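Local coordinates for protein N-glycosylase/DNA lyase (PDB 3FHF) that belongs to the 8-oxoguanine DNA glycosylase family, within the helix-hairpin-helix superfamily of DNA glycosylases, at residues E117-A122 with D148-I153. Numbering follows the deposited sequence. Where two conformers were deposited one is given.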
loop_
_atom_site.group_PDB
_atom_site.type_symbol
_atom_site.label_atom_id
_atom_site.label_comp_id
_atom_site.label_asym_id
_atom_site.label_seq_id
_atom_site.Cartn_x
_atom_site.Cartn_y
_atom_site.Cartn_z
ATOM N N GLU A 117 -19.123 0.214 6.156
ATOM C CA GLU A 117 -19.234 1.384 7.024
ATOM C C GLU A 117 -18.008 2.284 6.907
ATOM O O GLU A 117 -18.112 3.511 6.963
ATOM C CB GLU A 117 -19.375 0.925 8.476
ATOM C CG GLU A 117 -20.343 1.729 9.313
ATOM C CD GLU A 117 -21.787 1.453 8.949
ATOM O OE1 GLU A 117 -22.140 1.631 7.766
ATOM O OE2 GLU A 117 -22.569 1.060 9.841
ATOM N N ASN A 118 -16.845 1.662 6.762
ATOM C CA ASN A 118 -15.606 2.408 6.644
ATOM C C ASN A 118 -14.492 1.529 6.094
ATOM O O ASN A 118 -14.692 0.335 5.848
ATOM C CB ASN A 118 -15.214 2.978 8.008
ATOM C CG ASN A 118 -15.106 1.908 9.074
ATOM O OD1 ASN A 118 -14.250 1.028 9.003
ATOM N ND2 ASN A 118 -15.985 1.973 10.069
ATOM N N GLU A 119 -13.325 2.134 5.903
ATOM C CA GLU A 119 -12.148 1.464 5.365
ATOM C C GLU A 119 -11.568 0.384 6.275
ATOM O O GLU A 119 -10.971 -0.568 5.791
ATOM C CB GLU A 119 -11.060 2.505 5.073
ATOM C CG GLU A 119 -10.726 3.355 6.293
ATOM C CD GLU A 119 -9.945 4.610 5.954
ATOM O OE1 GLU A 119 -8.708 4.540 5.799
ATOM O OE2 GLU A 119 -10.580 5.673 5.833
ATOM N N LYS A 120 -11.725 0.546 7.584
ATOM C CA LYS A 120 -11.202 -0.423 8.545
ATOM C C LYS A 120 -11.932 -1.753 8.412
ATOM O O LYS A 120 -11.315 -2.822 8.423
ATOM C CB LYS A 120 -11.366 0.114 9.970
ATOM C CG LYS A 120 -10.196 0.946 10.488
ATOM C CD LYS A 120 -9.772 2.027 9.509
ATOM C CE LYS A 120 -8.569 2.808 10.021
ATOM N NZ LYS A 120 -8.877 3.581 11.252
ATOM N N VAL A 121 -13.252 -1.677 8.287
ATOM C CA VAL A 121 -14.076 -2.863 8.138
ATOM C C VAL A 121 -13.886 -3.459 6.747
ATOM O O VAL A 121 -13.907 -4.681 6.572
ATOM C CB VAL A 121 -15.567 -2.519 8.369
ATOM C CG1 VAL A 121 -16.447 -3.642 7.883
ATOM C CG2 VAL A 121 -15.813 -2.264 9.851
ATOM N N ALA A 122 -13.685 -2.596 5.757
ATOM C CA ALA A 122 -13.493 -3.054 4.382
ATOM C C ALA A 122 -12.181 -3.843 4.327
ATOM O O ALA A 122 -12.085 -4.880 3.664
ATOM C CB ALA A 122 -13.429 -1.858 3.426
ATOM N N ASP A 148 -7.458 7.437 3.578
ATOM C CA ASP A 148 -6.344 8.070 4.273
ATOM C C ASP A 148 -5.914 7.596 5.644
ATOM O O ASP A 148 -4.880 8.046 6.129
ATOM C CB ASP A 148 -6.605 9.570 4.389
ATOM C CG ASP A 148 -6.792 10.237 3.045
ATOM O OD1 ASP A 148 -5.910 10.091 2.166
ATOM O OD2 ASP A 148 -7.823 10.921 2.880
ATOM N N ASP A 149 -6.669 6.702 6.267
ATOM C CA ASP A 149 -6.325 6.287 7.619
ATOM C C ASP A 149 -5.843 4.852 7.831
ATOM O O ASP A 149 -6.114 4.258 8.876
ATOM C CB ASP A 149 -7.513 6.602 8.547
ATOM C CG ASP A 149 -7.125 6.617 10.026
ATOM O OD1 ASP A 149 -6.000 7.051 10.351
ATOM O OD2 ASP A 149 -7.960 6.214 10.868
ATOM N N VAL A 150 -5.134 4.296 6.851
ATOM C CA VAL A 150 -4.575 2.953 6.987
ATOM C C VAL A 150 -3.086 2.993 6.652
ATOM O O VAL A 150 -2.661 3.568 5.636
ATOM C CB VAL A 150 -5.262 1.914 6.071
ATOM C CG1 VAL A 150 -6.684 1.677 6.541
ATOM C CG2 VAL A 150 -5.239 2.382 4.627
ATOM N N ALA A 151 -2.291 2.384 7.519
ATOM C CA ALA A 151 -0.849 2.342 7.332
ATOM C C ALA A 151 -0.473 1.127 6.505
ATOM O O ALA A 151 -1.130 0.085 6.582
ATOM C CB ALA A 151 -0.144 2.284 8.693
ATOM N N ILE A 152 0.582 1.279 5.709
ATOM C CA ILE A 152 1.108 0.206 4.877
ATOM C C ILE A 152 2.389 -0.175 5.599
ATOM O O ILE A 152 3.421 0.472 5.435
ATOM C CB ILE A 152 1.457 0.709 3.463
ATOM C CG1 ILE A 152 0.217 1.339 2.819
ATOM C CG2 ILE A 152 1.967 -0.441 2.615
ATOM C CD1 ILE A 152 0.517 2.134 1.552
ATOM N N ILE A 153 2.316 -1.227 6.399
ATOM C CA ILE A 153 3.452 -1.650 7.195
ATOM C C ILE A 153 4.306 -2.693 6.489
ATOM O O ILE A 153 4.043 -3.887 6.565
ATOM C CB ILE A 153 2.953 -2.168 8.566
ATOM C CG1 ILE A 153 2.050 -1.103 9.202
ATOM C CG2 ILE A 153 4.126 -2.469 9.489
ATOM C CD1 ILE A 153 1.474 -1.498 10.569
HETATM O O HOH W 1 -10.045 7.897 4.564
#
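At D148 the loop that links helix 135-144 to helix 155-163 begins its meeting with the first turn of helix 119-129, and it does so through water. The backbone N of D148 donates to a water molecule 2.8 Å from it, which in turn donates to E119 OE2 at 2.6 Å. The carboxylate of D148 leads elsewhere, to a salt bridge with K34 and a hydrogen bond with S198. D149 makes the direct link: its backbone N reaches E119 OE1 at 3.0 Å, on the syn lone pair, along a bent path of 141°. E119 thus spreads one carboxylate over two successive amides, one directly and one by water. Its CG sits in the crowded position between backbone N and carbonyl carbon (chi1 55°), and the chain then runs extended to the loop, crossing the D149 side chain at about a right angle.

The side chain of D149, with CG anti to its backbone N, offers OD2 to K120 NZ in a salt bridge of 2.8 Å. The ammonium comes from above the carboxylate plane, at the end of a lysine chain bent at chi2 and chi4. OD1 is salt-bridged to R187 of helix 176-192, so each oxygen has a cationic partner, and the two cations lie close together. V150 adds the apolar share: its CG1 touches E119 OE1 (3.6 Å) and K120 CE (4.1 Å). A151 continues along helix 176-192, its backbone O and N hydrogen-bonded to Y179 and E183.

N118 caps the helix, its OD1 accepting from V121 N at 3.0 Å. The contact ties the start of the helix-hairpin-helix motif's first helix to the loop after its second. Here D149 probably eases the repulsion between K120 and R187, while E119, held by amide and water, probably remains ionised.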